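BepC protein (Bartonella tribocorum, PDB 4WGJ) probably transfers AMP from ATP to threonine or tyrosine residues of target proteins, through its Fic domain, the part of the protein present here. Local coordinates at residues 135-139 with 208-212; 61-66 with 162-166. Numbering follows the deposited sequence.

Interaction 1 of 2, residues 135-139 with 208-212; sequences HQEFA and FEDIT
His135 lays its imidazole along the end of the helix holding Phe208 to Ile211, its edge meeting Glu209 and the carbonyl of Thr212. In the mainly helical Fic fold, the first turn of helix 135-152 here packs against the last turn of helix 202-211. Residues 135-139 are helical, with Ala139 N bonded to His135 O at 3.0 Å; residues 208-211 are helical too, and Thr212 breaks away in extended conformation (phi/psi -96/129), opening strand 212-214, which pairs with strand 176-178. The backbones come closest at Ala139 and Phe208, whose CA atoms lie 5.2 Å apart, a spacing that the small alanine permits. Ala139 CB sits 4.4 Å from Phe208 CB and 4.1 Å from Thr212 OG1. With chi1 near t, His135 reaches across to Glu209, also t, in a His-carboxylate hydrogen bond from His135 NE2 to Glu209 OE2 (2.8 Å, nearly linear). Deeper in, the t rotamer of Phe138 brings its CD2 to 3.7 Å from Thr212 CG2, while its ring stacks on His176. Phe208 starts toward residues 135-139, but its ring ends up meeting that of Phe146. Where the chain leaves the helix, Thr212 OG1 donates to Phe208 O at 2.8 Å.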
# COMPACT_ATOMS: atom_id res chain seq x y z
N HIS A 135 -5.23 18.91 -13.76
CA HIS A 135 -3.98 18.19 -13.56
C HIS A 135 -3.34 18.55 -12.22
O HIS A 135 -3.01 17.66 -11.41
CB HIS A 135 -3.00 18.50 -14.70
CG HIS A 135 -1.58 18.17 -14.39
ND1 HIS A 135 -1.13 16.87 -14.24
CD2 HIS A 135 -0.50 18.97 -14.18
CE1 HIS A 135 0.17 16.89 -13.95
NE2 HIS A 135 0.57 18.15 -13.91
N GLN A 136 -3.17 19.84 -12.00
CA GLN A 136 -2.48 20.34 -10.81
C GLN A 136 -3.26 20.02 -9.54
O GLN A 136 -2.68 19.59 -8.54
CB GLN A 136 -2.27 21.86 -10.91
CG GLN A 136 -1.45 22.41 -9.77
CD GLN A 136 -0.10 21.74 -9.67
OE1 GLN A 136 0.74 21.86 -10.57
NE2 GLN A 136 0.12 21.00 -8.59
N GLU A 137 -4.57 20.22 -9.59
CA GLU A 137 -5.43 19.95 -8.45
C GLU A 137 -5.46 18.47 -8.11
O GLU A 137 -5.42 18.10 -6.94
CB GLU A 137 -6.85 20.44 -8.72
CG GLU A 137 -6.97 21.95 -8.84
CD GLU A 137 -8.28 22.37 -9.49
OE1 GLU A 137 -8.97 21.49 -10.05
OE2 GLU A 137 -8.60 23.58 -9.45
N PHE A 138 -5.53 17.62 -9.13
CA PHE A 138 -5.52 16.19 -8.87
C PHE A 138 -4.19 15.77 -8.26
O PHE A 138 -4.17 15.01 -7.30
CB PHE A 138 -5.77 15.37 -10.13
CG PHE A 138 -5.68 13.89 -9.88
CD1 PHE A 138 -6.78 13.19 -9.39
CD2 PHE A 138 -4.49 13.21 -10.08
CE1 PHE A 138 -6.69 11.83 -9.13
CE2 PHE A 138 -4.40 11.85 -9.82
CZ PHE A 138 -5.50 11.16 -9.34
N ALA A 139 -3.09 16.25 -8.82
CA ALA A 139 -1.77 15.84 -8.34
C ALA A 139 -1.59 16.22 -6.87
O ALA A 139 -1.06 15.44 -6.07
CB ALA A 139 -0.69 16.46 -9.20
N PHE A 208 4.01 13.42 -7.38
CA PHE A 208 2.71 13.27 -8.02
C PHE A 208 2.52 14.23 -9.19
O PHE A 208 1.81 13.90 -10.14
CB PHE A 208 1.59 13.38 -6.98
CG PHE A 208 1.29 12.06 -6.34
CD1 PHE A 208 2.11 11.58 -5.32
CD2 PHE A 208 0.27 11.25 -6.82
CE1 PHE A 208 1.87 10.32 -4.76
CE2 PHE A 208 0.03 10.00 -6.27
CZ PHE A 208 0.84 9.53 -5.23
N GLU A 209 3.17 15.38 -9.16
CA GLU A 209 3.18 16.25 -10.34
C GLU A 209 3.89 15.53 -11.50
O GLU A 209 3.47 15.63 -12.65
CB GLU A 209 3.86 17.59 -10.02
CG GLU A 209 4.27 18.40 -11.23
CD GLU A 209 3.09 18.80 -12.09
OE1 GLU A 209 1.99 19.03 -11.53
OE2 GLU A 209 3.25 18.88 -13.33
N ASP A 210 4.94 14.79 -11.17
CA ASP A 210 5.77 14.16 -12.20
C ASP A 210 5.12 12.92 -12.82
O ASP A 210 5.45 12.55 -13.95
CB ASP A 210 7.14 13.79 -11.63
CG ASP A 210 8.01 15.01 -11.31
OD1 ASP A 210 7.80 16.08 -11.92
OD2 ASP A 210 8.91 14.88 -10.45
N ILE A 211 4.20 12.28 -12.09
CA ILE A 211 3.65 11.00 -12.56
C ILE A 211 2.20 11.10 -13.04
O ILE A 211 1.66 10.12 -13.55
CB ILE A 211 3.72 9.92 -11.45
CG1 ILE A 211 2.76 10.26 -10.31
CG2 ILE A 211 5.16 9.75 -10.96
CD1 ILE A 211 2.73 9.23 -9.19
N THR A 212 1.59 12.27 -12.88
CA THR A 212 0.20 12.50 -13.28
C THR A 212 0.10 13.13 -14.68
O THR A 212 0.76 14.13 -14.95
CB THR A 212 -0.51 13.42 -12.25
OG1 THR A 212 -0.61 12.73 -11.00
CG2 THR A 212 -1.91 13.80 -12.72

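Interaction 2 of 2, residues 61-66 with 162-166; sequences YLSLIH and ANRMF. With GLY (glycine), chain D; ANP (phosphoaminophosphonic acid-adenylate ester), chain B.
One helix here faces two ways: residues 162-166 press an apolar side against residues 61-66, while Arg164, pointing away from them, grips the nucleotide analogue. Helix 159-174 starts within the Fic motif, HPFRKGNGRANR in this chain, whose final arginine is Arg164. Both segments are regular helix; their axes approach to 9.2 Å and cross at 119°. CA atoms are nearest at His66 and Ala162 (5.3 Å) and at Leu62 and Phe166 (6.5 Å). Ile65 (chi1 m, chi2 t) points toward the partner, with Ile65 CG2 4.0 Å from Ala162 CB and 3.9 Å from Met165 CB, and Ile65 CD1 3.9 Å from Phe166 CB. Leu62 (t, p) sends CD1 to 3.8 Å from Phe166 CD2 and 3.7 Å from Asn163 OD1; the amide of Asn163 bonds through ND2 to Glu150. With both residues t, Tyr61 CD2 lies 4.0 Å from Phe166 CE2. His66 sets CD2 4.1 Å from Ala162 CB; its NE2 is hydrogen-bonded to Lys157 O of the nucleotide-binding loop and its ND1 to Gly78 N. The guanidinium of Arg164, with a bound glycine over one face, donates NH1 to ANP O3G at 2.9 Å and NH2 to ANP O1G at 3.0 Å.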
# COMPACT_ATOMS: atom_id res chain seq x y z
N TYR A 61 -11.82 -1.76 -0.60
CA TYR A 61 -11.20 -1.74 -1.93
C TYR A 61 -9.68 -1.92 -1.83
O TYR A 61 -9.08 -2.64 -2.63
CB TYR A 61 -11.53 -0.44 -2.67
CG TYR A 61 -11.05 -0.43 -4.11
CD1 TYR A 61 -11.54 -1.37 -5.03
CD2 TYR A 61 -10.14 0.51 -4.57
CE1 TYR A 61 -11.12 -1.37 -6.36
CE2 TYR A 61 -9.71 0.52 -5.88
CZ TYR A 61 -10.20 -0.42 -6.77
OH TYR A 61 -9.78 -0.42 -8.08
N LEU A 62 -9.06 -1.24 -0.87
CA LEU A 62 -7.62 -1.43 -0.69
C LEU A 62 -7.28 -2.90 -0.40
O LEU A 62 -6.30 -3.44 -0.94
CB LEU A 62 -7.12 -0.55 0.45
CG LEU A 62 -5.61 -0.54 0.67
CD1 LEU A 62 -4.88 0.04 -0.56
CD2 LEU A 62 -5.26 0.25 1.93
N SER A 63 -8.09 -3.54 0.44
CA SER A 63 -7.87 -4.95 0.74
C SER A 63 -8.08 -5.83 -0.49
O SER A 63 -7.38 -6.81 -0.67
CB SER A 63 -8.78 -5.41 1.88
OG SER A 63 -8.26 -4.91 3.11
N LEU A 64 -9.03 -5.46 -1.34
CA LEU A 64 -9.24 -6.21 -2.60
C LEU A 64 -8.01 -6.10 -3.49
O LEU A 64 -7.56 -7.07 -4.11
CB LEU A 64 -10.47 -5.69 -3.34
CG LEU A 64 -10.59 -6.16 -4.80
CD1 LEU A 64 -10.82 -7.66 -4.87
CD2 LEU A 64 -11.71 -5.39 -5.52
N ILE A 65 -7.46 -4.89 -3.55
CA ILE A 65 -6.22 -4.68 -4.29
C ILE A 65 -5.11 -5.55 -3.70
O ILE A 65 -4.40 -6.25 -4.44
CB ILE A 65 -5.80 -3.21 -4.26
CG1 ILE A 65 -6.71 -2.41 -5.20
CG2 ILE A 65 -4.33 -3.06 -4.69
CD1 ILE A 65 -6.56 -0.90 -5.06
N HIS A 66 -4.98 -5.54 -2.38
CA HIS A 66 -3.90 -6.28 -1.76
C HIS A 66 -4.07 -7.78 -2.02
O HIS A 66 -3.10 -8.47 -2.37
CB HIS A 66 -3.82 -5.98 -0.25
CG HIS A 66 -2.58 -6.51 0.40
ND1 HIS A 66 -2.52 -7.76 0.97
CD2 HIS A 66 -1.35 -5.96 0.56
CE1 HIS A 66 -1.31 -7.96 1.47
NE2 HIS A 66 -0.58 -6.88 1.23
N ALA A 162 0.34 -2.07 -2.99
CA ALA A 162 -1.11 -1.92 -2.95
C ALA A 162 -1.52 -0.44 -3.01
O ALA A 162 -2.47 -0.07 -3.71
CB ALA A 162 -1.68 -2.57 -1.70
N ASN A 163 -0.80 0.41 -2.27
CA ASN A 163 -1.11 1.83 -2.24
C ASN A 163 -0.91 2.48 -3.61
O ASN A 163 -1.69 3.34 -4.03
CB ASN A 163 -0.22 2.54 -1.21
CG ASN A 163 -0.61 2.22 0.22
OD1 ASN A 163 -1.70 1.72 0.48
ND2 ASN A 163 0.28 2.54 1.16
N ARG A 164 0.17 2.11 -4.30
CA ARG A 164 0.40 2.67 -5.63
C ARG A 164 -0.70 2.25 -6.61
O ARG A 164 -1.18 3.07 -7.40
CB ARG A 164 1.79 2.28 -6.13
CG ARG A 164 2.88 2.93 -5.27
CD ARG A 164 4.25 2.93 -5.90
NE ARG A 164 4.79 1.59 -6.08
CZ ARG A 164 5.47 0.91 -5.16
NH1 ARG A 164 5.68 1.43 -3.95
NH2 ARG A 164 5.93 -0.30 -5.45
N MET A 165 -1.13 1.00 -6.54
CA MET A 165 -2.24 0.58 -7.41
C MET A 165 -3.54 1.31 -7.05
O MET A 165 -4.30 1.70 -7.94
CB MET A 165 -2.44 -0.94 -7.32
CG MET A 165 -3.61 -1.45 -8.15
SD MET A 165 -3.40 -1.13 -9.93
CE MET A 165 -1.94 -2.11 -10.26
N PHE A 166 -3.79 1.50 -5.76
CA PHE A 166 -4.94 2.30 -5.34
C PHE A 166 -4.93 3.66 -6.05
O PHE A 166 -5.97 4.14 -6.52
CB PHE A 166 -4.92 2.47 -3.82
CG PHE A 166 -6.15 3.12 -3.23
CD1 PHE A 166 -6.30 4.51 -3.23
CD2 PHE A 166 -7.11 2.35 -2.59
CE1 PHE A 166 -7.40 5.10 -2.63
CE2 PHE A 166 -8.22 2.94 -1.99
CZ PHE A 166 -8.37 4.32 -2.01
N GLY D . 9.63 1.20 -5.39
CA GLY D . 9.48 1.34 -6.83
C GLY D . 8.43 2.37 -7.19
O GLY D . 8.14 2.62 -8.36
OXT GLY D . 7.83 2.98 -6.31
PG ANP B . 7.78 -1.64 -2.22
O1G ANP B . 7.44 -2.21 -3.65
O2G ANP B . 9.26 -1.35 -2.20
O3G ANP B . 6.97 -0.32 -2.00
PB ANP B . 6.02 -3.24 -0.42
O1B ANP B . 5.04 -3.14 -1.55
O2B ANP B . 6.12 -4.68 0.16
N3B ANP B . 7.55 -2.79 -0.97
PA ANP B . 6.09 -2.36 2.24
O1A ANP B . 7.49 -2.85 2.34
O2A ANP B . 5.09 -3.01 3.19
O3A ANP B . 5.52 -2.34 0.76
O5' ANP B . 6.11 -0.79 2.50
C5' ANP B . 7.02 0.02 1.72
C4' ANP B . 6.62 1.48 1.78
O4' ANP B . 7.15 2.08 2.99
C3' ANP B . 7.16 2.31 0.61
O3' ANP B . 6.19 3.23 0.10
C2' ANP B . 8.36 3.03 1.24
O2' ANP B . 8.68 4.25 0.58
C1' ANP B . 7.83 3.27 2.65
N9 ANP B . 8.89 3.53 3.62
C8 ANP B . 10.13 2.94 3.67
N7 ANP B . 10.90 3.39 4.64
C5 ANP B . 10.11 4.34 5.27
C6 ANP B . 10.33 5.18 6.38
N6 ANP B . 11.47 5.20 7.08
N1 ANP B . 9.34 6.02 6.75
C2 ANP B . 8.20 6.01 6.05
N3 ANP B . 7.87 5.26 4.99
C4 ANP B . 8.87 4.44 4.65

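Overall arrangement
The two contacts illustrate how a helical enzyme domain can hold its nucleotide site near the centre while other helix ends meet nearer its edge. Interaction 2 lies about 6 Å from the centre of the chain, interaction 1 about 19 Å from it; their own centres are 20 Å apart, and their nearest atoms, about 7 Å apart, do not touch. Along the chain the segments alternate, 61-66, 135-139, 162-166, 208-212, so the two contacts cross. Helix 135-152 gives a segment to interaction 1 and helix 159-174, next in the chain, one to interaction 2; the nucleotide-binding loop joins them. Leu149 packs on Leu62 and Phe166, and Met167 on Phe208, linking the ligand-bearing core to helix 202-211.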